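Local atomic coordinates of endoglucanase E (Clostridium thermocellum, PDB entry 2WAO), a protein that probably removes acetyl groups from plant cell-wall carbohydrates through its family 2 esterase domain, whose active site also binds cellulose chains. Residues A[99-104]-A[198-203]; A[224-229]-A[273-278]. All blocks are in the same frame, centred on the assembly; numbering follows the deposited sequence.

Interaction 1: residues A[99-104]-A[198-203]; sequences LGEVQF and YTLPYS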
ATOM      1  N   LEU A  99      -6.446  -6.470   9.070  1.00  9.90           N
ATOM      2  CA  LEU A  99      -6.046  -6.711  10.464  1.00 12.13           C
ATOM      3  C   LEU A  99      -6.609  -5.662  11.460  1.00 13.92           C
ATOM      4  O   LEU A  99      -6.335  -5.726  12.665  1.00 16.23           O
ATOM      5  CB  LEU A  99      -4.531  -6.807  10.603  1.00 11.40           C
ATOM      6  CG  LEU A  99      -3.959  -8.054   9.965  1.00 12.83           C
ATOM      7  CD1 LEU A  99      -2.470  -7.907   9.691  1.00 13.29           C
ATOM      8  CD2 LEU A  99      -4.260  -9.332  10.831  1.00 13.75           C
ATOM      9  N   GLY A 100      -7.366  -4.697  10.959  1.00 12.99           N
ATOM     10  CA  GLY A 100      -8.178  -3.883  11.849  1.00 13.27           C
ATOM     11  C   GLY A 100      -7.914  -2.412  11.685  1.00 11.95           C
ATOM     12  O   GLY A 100      -6.838  -2.009  11.266  1.00 12.08           O
ATOM     13  N   GLU A 101      -8.900  -1.601  12.048  1.00 12.20           N
ATOM     14  CA  GLU A 101      -8.743  -0.137  12.036  1.00 12.07           C
ATOM     15  C   GLU A 101      -7.896   0.304  13.197  1.00 11.14           C
ATOM     16  O   GLU A 101      -7.862  -0.353  14.247  1.00 11.72           O
ATOM     17  CB  GLU A 101     -10.112   0.567  12.131  1.00 12.82           C
ATOM     18  CG  GLU A 101     -11.007   0.168  10.985  1.00 17.72           C
ATOM     19  CD  GLU A 101     -12.474   0.525  11.216  1.00 24.21           C
ATOM     20  OE1 GLU A 101     -12.755   1.266  12.205  1.00 25.09           O
ATOM     21  OE2 GLU A 101     -13.331   0.047  10.415  1.00 21.17           O
ATOM     22  N   VAL A 102      -7.221   1.427  13.016  1.00  9.93           N
ATOM     23  CA  VAL A 102      -6.332   1.966  14.025  1.00 10.01           C
ATOM     24  C   VAL A 102      -6.737   3.427  14.240  1.00  9.68           C
ATOM     25  O   VAL A 102      -7.010   4.147  13.272  1.00  9.77           O
ATOM     26  CB  VAL A 102      -4.899   1.910  13.478  1.00 10.03           C
ATOM     27  CG1 VAL A 102      -3.885   2.839  14.271  1.00 10.66           C
ATOM     28  CG2 VAL A 102      -4.447   0.451  13.457  1.00 11.33           C
ATOM     29  N   GLN A 103      -6.739   3.841  15.491  1.00  9.15           N
ATOM     30  CA  GLN A 103      -7.053   5.233  15.828  1.00  9.53           C
ATOM     31  C   GLN A 103      -5.848   5.796  16.573  1.00  9.81           C
ATOM     32  O   GLN A 103      -5.317   5.149  17.500  1.00  9.38           O
ATOM     33  CB  GLN A 103      -8.328   5.264  16.672  1.00  8.04           C
ATOM     34  CG  GLN A 103      -8.805   6.683  17.040  1.00  9.08           C
ATOM     35  CD  GLN A 103     -10.165   6.711  17.715  1.00 12.50           C
ATOM     36  OE1 GLN A 103     -10.547   5.764  18.442  1.00 12.73           O
ATOM     37  NE2 GLN A 103     -10.933   7.783  17.456  1.00 12.85           N
ATOM     38  N   PHE A 104      -5.410   6.986  16.153  1.00  9.01           N
ATOM     39  CA  PHE A 104      -4.316   7.673  16.803  1.00 10.10           C
ATOM     40  C   PHE A 104      -4.923   8.605  17.808  1.00 11.11           C
ATOM     41  O   PHE A 104      -5.719   9.492  17.456  1.00 11.62           O
ATOM     42  CB  PHE A 104      -3.382   8.386  15.792  1.00  9.96           C
ATOM     43  CG  PHE A 104      -2.705   7.419  14.884  1.00 11.67           C
ATOM     44  CD1 PHE A 104      -1.630   6.677  15.333  1.00 13.13           C
ATOM     45  CD2 PHE A 104      -3.214   7.182  13.612  1.00 10.09           C
ATOM     46  CE1 PHE A 104      -1.028   5.724  14.507  1.00 15.49           C
ATOM     47  CE2 PHE A 104      -2.635   6.228  12.770  1.00 14.35           C
ATOM     48  CZ  PHE A 104      -1.531   5.502  13.222  1.00 13.55           C
ATOM     49  N   TYR A 198     -13.710   2.931  -0.098  1.00  5.65           N
ATOM     50  CA  TYR A 198     -13.745   3.131   1.367  1.00  4.78           C
ATOM     51  C   TYR A 198     -12.476   3.666   2.048  1.00  5.58           C
ATOM     52  O   TYR A 198     -11.342   3.335   1.675  1.00  6.16           O
ATOM     53  CB  TYR A 198     -14.285   1.874   2.094  1.00  4.16           C
ATOM     54  CG  TYR A 198     -15.719   1.624   1.708  1.00  4.11           C
ATOM     55  CD1 TYR A 198     -16.759   2.366   2.290  1.00  4.89           C
ATOM     56  CD2 TYR A 198     -16.040   0.699   0.709  1.00  5.41           C
ATOM     57  CE1 TYR A 198     -18.077   2.181   1.895  1.00  6.79           C
ATOM     58  CE2 TYR A 198     -17.344   0.486   0.318  1.00  4.03           C
ATOM     59  CZ  TYR A 198     -18.368   1.244   0.918  1.00  4.57           C
ATOM     60  OH  TYR A 198     -19.683   1.082   0.550  1.00  5.46           O
ATOM     61  N   THR A 199     -12.704   4.536   3.018  1.00  5.70           N
ATOM     62  CA  THR A 199     -11.662   4.932   3.979  1.00  7.40           C
ATOM     63  C   THR A 199     -11.455   3.780   4.948  1.00  7.40           C
ATOM     64  O   THR A 199     -10.326   3.348   5.172  1.00  6.01           O
ATOM     65  CB  THR A 199     -12.080   6.184   4.778  1.00  6.87           C
ATOM     66  OG1 THR A 199     -12.348   7.236   3.849  1.00 10.89           O
ATOM     67  CG2 THR A 199     -10.964   6.610   5.717  1.00  9.21           C
ATOM     68  N   LEU A 200     -12.560   3.318   5.537  1.00  7.13           N
ATOM     69  CA  LEU A 200     -12.519   2.216   6.491  1.00  8.46           C
ATOM     70  C   LEU A 200     -13.432   1.139   5.926  1.00 10.22           C
ATOM     71  O   LEU A 200     -14.652   1.213   6.061  1.00 10.02           O
ATOM     72  CB  LEU A 200     -12.957   2.667   7.888  1.00  8.65           C
ATOM     73  CG  LEU A 200     -12.334   3.959   8.452  1.00 10.31           C
ATOM     74  CD1 LEU A 200     -13.074   4.358   9.734  1.00 11.26           C
ATOM     75  CD2 LEU A 200     -10.832   3.790   8.676  1.00 11.50           C
ATOM     76  N   PRO A 201     -12.831   0.174   5.203  1.00 11.54           N
ATOM     77  CA  PRO A 201     -13.620  -0.786   4.442  1.00 13.79           C
ATOM     78  C   PRO A 201     -14.511  -1.683   5.296  1.00 14.44           C
ATOM     79  O   PRO A 201     -15.534  -2.165   4.807  1.00 16.80           O
ATOM     80  CB  PRO A 201     -12.555  -1.595   3.658  1.00 12.58           C
ATOM     81  CG  PRO A 201     -11.244  -1.296   4.271  1.00 14.33           C
ATOM     82  CD  PRO A 201     -11.367   0.018   4.997  1.00 12.57           C
ATOM     83  N   TYR A 202     -14.162  -1.912   6.562  1.00 15.24           N
ATOM     84  CA  TYR A 202     -14.990  -2.807   7.401  1.00 15.34           C
ATOM     85  C   TYR A 202     -16.243  -2.118   7.906  1.00 15.65           C
ATOM     86  O   TYR A 202     -17.242  -2.771   8.200  1.00 16.75           O
ATOM     87  CB  TYR A 202     -14.227  -3.276   8.647  1.00 15.77           C
ATOM     88  CG  TYR A 202     -13.367  -4.492   8.450  1.00 17.01           C
ATOM     89  CD1 TYR A 202     -13.786  -5.539   7.643  1.00 18.54           C
ATOM     90  CD2 TYR A 202     -12.144  -4.612   9.108  1.00 19.59           C
ATOM     91  CE1 TYR A 202     -12.993  -6.681   7.453  1.00 16.73           C
ATOM     92  CE2 TYR A 202     -11.344  -5.757   8.936  1.00 20.08           C
ATOM     93  CZ  TYR A 202     -11.799  -6.785   8.106  1.00 18.68           C
ATOM     94  OH  TYR A 202     -11.020  -7.897   7.909  1.00 18.63           O
ATOM     95  N   SER A 203     -16.171  -0.797   8.036  1.00 15.30           N
ATOM     96  CA  SER A 203     -17.243  -0.064   8.680  1.00 15.26           C
ATOM     97  C   SER A 203     -18.025   0.876   7.779  1.00 13.95           C
ATOM     98  O   SER A 203     -18.912   1.618   8.238  1.00 13.88           O
ATOM     99  CB  SER A 203     -16.738   0.628   9.948  1.00 16.39           C
ATOM    100  OG  SER A 203     -15.819   1.634   9.633  1.00 19.79           O
TER
HETATM  101  O   HOH W   1     -12.021  -0.677   8.085  1.00 10.31           O
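Glu-101 reaches over to Leu-200, Tyr-202 and Ser-203, just past Gly-100, whose positive phi (125°) glycine adopts readily. The glutamate CG lies anti to the carbonyl carbon (chi1 -59°) and the chain runs on extended, so a long acidic residue can deliver its carboxylate to the opposite loop. There OE2 does most of the work. Ser-203 OG donates to Glu-101 OE2 at 3.1 Å, arriving on the syn side but 30° out of the carboxylate plane. A water gives Glu-101 OE2 a second bond, 2.8 Å from the water oxygen. The same water oxygen accepts from Tyr-202 N at 2.9 Å, so one carboxylate oxygen holds a hydroxyl directly and, through the water, a backbone amide. The glutamate also crosses Leu-200 at about a right angle: Leu-200 CB lies 3.7 Å from Glu-101 OE2, while Leu-200 CD1 approaches Glu-101 OE1. The loop keeps its bend through a bond from Ser-203 N to Leu-200 O, 3.2 Å long.

Further on, Val-102, Gln-103 and Phe-104 turn to other neighbours. Backbone bonds join them to Cys-27, Lys-48 and Pro-25, within the antiparallel sheet where strand 102-108 lies between 26-27 and 43-49. The partner loop connects helix 192-195 to strand 205-206, so the contact spans the seam between the beta-rich N-terminal region and the hydrolase region.

Interaction 2: residues A[224-229]-A[273-278]; sequences NDFSTS and RSYVTE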
ATOM      1  N   ASN A 224      -4.967 -13.320  -7.964  1.00  6.44           N
ATOM      2  CA  ASN A 224      -5.970 -14.184  -7.342  1.00  5.22           C
ATOM      3  C   ASN A 224      -6.981 -14.664  -8.373  1.00  5.31           C
ATOM      4  O   ASN A 224      -7.671 -15.643  -8.148  1.00  6.75           O
ATOM      5  CB  ASN A 224      -6.595 -13.474  -6.113  1.00  6.92           C
ATOM      6  CG  ASN A 224      -5.584 -13.270  -5.058  1.00  6.86           C
ATOM      7  OD1 ASN A 224      -5.191 -12.112  -4.742  1.00  6.75           O
ATOM      8  ND2 ASN A 224      -5.010 -14.365  -4.611  1.00  4.58           N
ATOM      9  N   ASP A 225      -7.072 -13.959  -9.498  1.00  4.99           N
ATOM     10  CA  ASP A 225      -7.938 -14.388 -10.618  1.00  5.13           C
ATOM     11  C   ASP A 225      -7.365 -15.571 -11.428  1.00  5.81           C
ATOM     12  O   ASP A 225      -8.095 -16.179 -12.199  1.00  5.82           O
ATOM     13  CB  ASP A 225      -8.230 -13.213 -11.542  1.00  5.23           C
ATOM     14  CG  ASP A 225      -9.019 -12.098 -10.809  1.00  5.93           C
ATOM     15  OD1 ASP A 225     -10.255 -12.245 -10.688  1.00  7.70           O
ATOM     16  OD2 ASP A 225      -8.413 -11.099 -10.332  1.00  7.94           O
ATOM     17  N   PHE A 226      -6.065 -15.852 -11.278  1.00  5.60           N
ATOM     18  CA  PHE A 226      -5.405 -16.929 -12.059  1.00  6.71           C
ATOM     19  C   PHE A 226      -4.553 -17.880 -11.249  1.00  8.58           C
ATOM     20  O   PHE A 226      -3.895 -18.748 -11.839  1.00 11.05           O
ATOM     21  CB  PHE A 226      -4.570 -16.328 -13.249  1.00  7.46           C
ATOM     22  CG  PHE A 226      -5.401 -15.585 -14.201  1.00  7.15           C
ATOM     23  CD1 PHE A 226      -6.075 -16.273 -15.246  1.00  8.01           C
ATOM     24  CD2 PHE A 226      -5.609 -14.195 -14.032  1.00  5.80           C
ATOM     25  CE1 PHE A 226      -6.923 -15.630 -16.107  1.00  9.41           C
ATOM     26  CE2 PHE A 226      -6.486 -13.523 -14.907  1.00 10.76           C
ATOM     27  CZ  PHE A 226      -7.133 -14.236 -15.949  1.00 10.48           C
ATOM     28  N   SER A 227      -4.534 -17.774  -9.913  1.00  8.40           N
ATOM     29  CA  SER A 227      -3.659 -18.655  -9.154  1.00  9.29           C
ATOM     30  C   SER A 227      -4.297 -20.014  -8.840  1.00 10.07           C
ATOM     31  O   SER A 227      -3.603 -20.917  -8.495  1.00 10.48           O
ATOM     32  CB  SER A 227      -3.087 -18.001  -7.887  1.00  8.46           C
ATOM     33  OG  SER A 227      -4.150 -17.661  -6.981  1.00 10.24           O
ATOM     34  N   THR A 228      -5.622 -20.139  -8.928  1.00 10.89           N
ATOM     35  CA  THR A 228      -6.241 -21.433  -8.665  1.00 12.25           C
ATOM     36  C   THR A 228      -7.053 -21.833  -9.895  1.00 13.91           C
ATOM     37  O   THR A 228      -6.548 -22.609 -10.724  1.00 17.15           O
ATOM     38  CB  THR A 228      -7.050 -21.453  -7.326  1.00 11.06           C
ATOM     39  OG1 THR A 228      -8.010 -20.392  -7.342  1.00 10.14           O
ATOM     40  CG2 THR A 228      -6.097 -21.311  -6.098  1.00 11.66           C
ATOM     41  N   SER A 229      -8.214 -21.225 -10.076  1.00 14.31           N
ATOM     42  CA  SER A 229      -9.120 -21.516 -11.185  1.00 15.60           C
ATOM     43  C   SER A 229      -9.123 -20.266 -12.061  1.00 14.48           C
ATOM     44  O   SER A 229      -9.427 -19.179 -11.538  1.00 14.97           O
ATOM     45  CB  SER A 229     -10.501 -21.735 -10.602  1.00 16.30           C
ATOM     46  OG  SER A 229     -11.391 -22.145 -11.609  1.00 23.07           O
ATOM     47  N   ARG A 273      -1.162 -12.047 -18.521  1.00  4.25           N
ATOM     48  CA  ARG A 273      -0.445 -11.141 -19.395  0.50  5.26           C
ATOM     49  C   ARG A 273      -1.257 -10.830 -20.654  1.00  4.14           C
ATOM     50  O   ARG A 273      -1.380  -9.674 -21.026  1.00  4.18           O
ATOM     51  CB  ARG A 273       0.929 -11.705 -19.752  0.50  5.13           C
ATOM     52  CG  ARG A 273       1.836 -10.728 -20.543  0.50  7.18           C
ATOM     53  CD  ARG A 273       3.279 -11.300 -20.636  0.50  9.56           C
ATOM     54  NE  ARG A 273       3.285 -12.714 -20.948  0.50 16.37           N
ATOM     55  CZ  ARG A 273       3.958 -13.669 -20.310  0.50 15.55           C
ATOM     56  NH1 ARG A 273       4.781 -13.414 -19.297  0.50 17.26           N
ATOM     57  NH2 ARG A 273       3.813 -14.903 -20.734  0.50 19.73           N
ATOM     58  N   SER A 274      -1.786 -11.865 -21.306  1.00  4.77           N
ATOM     59  CA  SER A 274      -2.586 -11.648 -22.508  1.00  6.21           C
ATOM     60  C   SER A 274      -3.780 -10.704 -22.204  1.00  5.54           C
ATOM     61  O   SER A 274      -4.033  -9.769 -22.948  1.00  5.97           O
ATOM     62  CB  SER A 274      -3.102 -13.007 -23.034  1.00  6.80           C
ATOM     63  OG  SER A 274      -3.851 -12.812 -24.221  1.00 15.90           O
ATOM     64  N   TYR A 275      -4.497 -10.975 -21.120  1.00  5.53           N
ATOM     65  CA  TYR A 275      -5.734 -10.214 -20.816  1.00  5.13           C
ATOM     66  C   TYR A 275      -5.455  -8.750 -20.432  1.00  3.83           C
ATOM     67  O   TYR A 275      -6.099  -7.837 -20.984  1.00  3.99           O
ATOM     68  CB  TYR A 275      -6.573 -10.893 -19.727  1.00  5.91           C
ATOM     69  CG  TYR A 275      -7.070 -12.280 -20.040  1.00  6.32           C
ATOM     70  CD1 TYR A 275      -6.907 -12.864 -21.309  1.00 10.16           C
ATOM     71  CD2 TYR A 275      -7.683 -13.030 -19.038  1.00  8.68           C
ATOM     72  CE1 TYR A 275      -7.354 -14.179 -21.550  1.00  9.63           C
ATOM     73  CE2 TYR A 275      -8.112 -14.333 -19.271  1.00  7.75           C
ATOM     74  CZ  TYR A 275      -7.973 -14.873 -20.541  1.00  8.54           C
ATOM     75  OH  TYR A 275      -8.414 -16.179 -20.729  1.00 11.45           O
ATOM     76  N   VAL A 276      -4.481  -8.524 -19.532  1.00  4.02           N
ATOM     77  CA  VAL A 276      -4.117  -7.160 -19.084  1.00  3.33           C
ATOM     78  C   VAL A 276      -3.518  -6.363 -20.261  1.00  4.59           C
ATOM     79  O   VAL A 276      -3.804  -5.170 -20.401  1.00  3.61           O
ATOM     80  CB  VAL A 276      -3.209  -7.187 -17.840  1.00  2.98           C
ATOM     81  CG1 VAL A 276      -2.742  -5.751 -17.393  1.00  5.36           C
ATOM     82  CG2 VAL A 276      -3.952  -7.936 -16.647  1.00  2.00           C
ATOM     83  N   THR A 277      -2.693  -6.988 -21.124  1.00  4.73           N
ATOM     84  CA  THR A 277      -2.147  -6.175 -22.212  1.00  4.40           C
ATOM     85  C   THR A 277      -3.281  -5.855 -23.192  1.00  6.09           C
ATOM     86  O   THR A 277      -3.255  -4.800 -23.829  1.00  5.94           O
ATOM     87  CB  THR A 277      -0.959  -6.857 -22.964  1.00  5.08           C
ATOM     88  OG1 THR A 277      -1.404  -8.130 -23.443  1.00  4.86           O
ATOM     89  CG2 THR A 277       0.280  -7.031 -22.051  1.00  3.21           C
ATOM     90  N   GLU A 278      -4.272  -6.747 -23.315  1.00  5.88           N
ATOM     91  CA  GLU A 278      -5.444  -6.458 -24.170  1.00  8.47           C
ATOM     92  C   GLU A 278      -6.197  -5.239 -23.613  1.00  6.30           C
ATOM     93  O   GLU A 278      -6.585  -4.331 -24.357  1.00  7.48           O
ATOM     94  CB  GLU A 278      -6.358  -7.678 -24.295  1.00  7.90           C
ATOM     95  CG  GLU A 278      -7.572  -7.445 -25.189  1.00 16.30           C
ATOM     96  CD  GLU A 278      -8.308  -8.753 -25.524  1.00 18.39           C
ATOM     97  OE1 GLU A 278      -7.647  -9.735 -25.996  1.00 20.43           O
ATOM     98  OE2 GLU A 278      -9.551  -8.787 -25.272  1.00 25.93           O
TER
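Asp-225 OD1, next to the Phe-226 that meets Tyr-275, is held by the backbone N of Thr-181 and, weakly, by that of Met-182, while Leu-180 N binds OD2. A carboxylate suits this buried place because its two oxygens can take several amide protons from one loop, which anchors one residue of the short, weakly bonded helical turn 223-226 to the loop of residues 180-182.

Across the contact two aromatic rings meet and nothing else does. Phe-226 CZ touches Tyr-275 CD2 at 3.4 Å, and Phe-226 CE1 approaches Tyr-275 CE2 at 3.6 Å. The ring centroids of Phe-226 and Tyr-275 are 5.5 Å apart and the planes stand at 64°, an oblique meeting. The tyrosine's unusual ring rotation (chi2 -7°) throws CD2 to the far side from its own CA, toward Phe-226. Large flat residues fit because the backbones here stay well apart, 10.6 Å between CA of Phe-226 and CA of Arg-273. Phe-236 on helix 233-250 completes the cluster, set edge-to-face with Phe-226 and also touching Tyr-275.

Asn-224 and Asp-225 end a Gly-X-Asn-Asp sequence, the block III motif of SGNH hydrolases, whose asparagine generally belongs to the oxyanion hole. Asn-224 touches a glucose unit of the bound glycan; one residue on from this motif, Phe-226 packs against helix 266-285.

In the fold
The two contacts lie at separate places, their centres about 29 Å apart, and share no helix or strand. Interaction 1 joins the two sequence families of the chain, a carbohydrate esterase 2 N-terminal segment to a GDSL-like one; interaction 2 stays within the GDSL-like region. Chemistry follows position. The seam is only partly buried, and an acidic side chain there can work through a hydroxyl and a bridging water. Residues 224-229 and 273-278 meet through two buried rings, with polar grips left to groups outside the contact. Interaction 1 joins a loop to the residue just before strand 102-108, whereas interaction 2 sets a short helical turn near the glycan against a long helix.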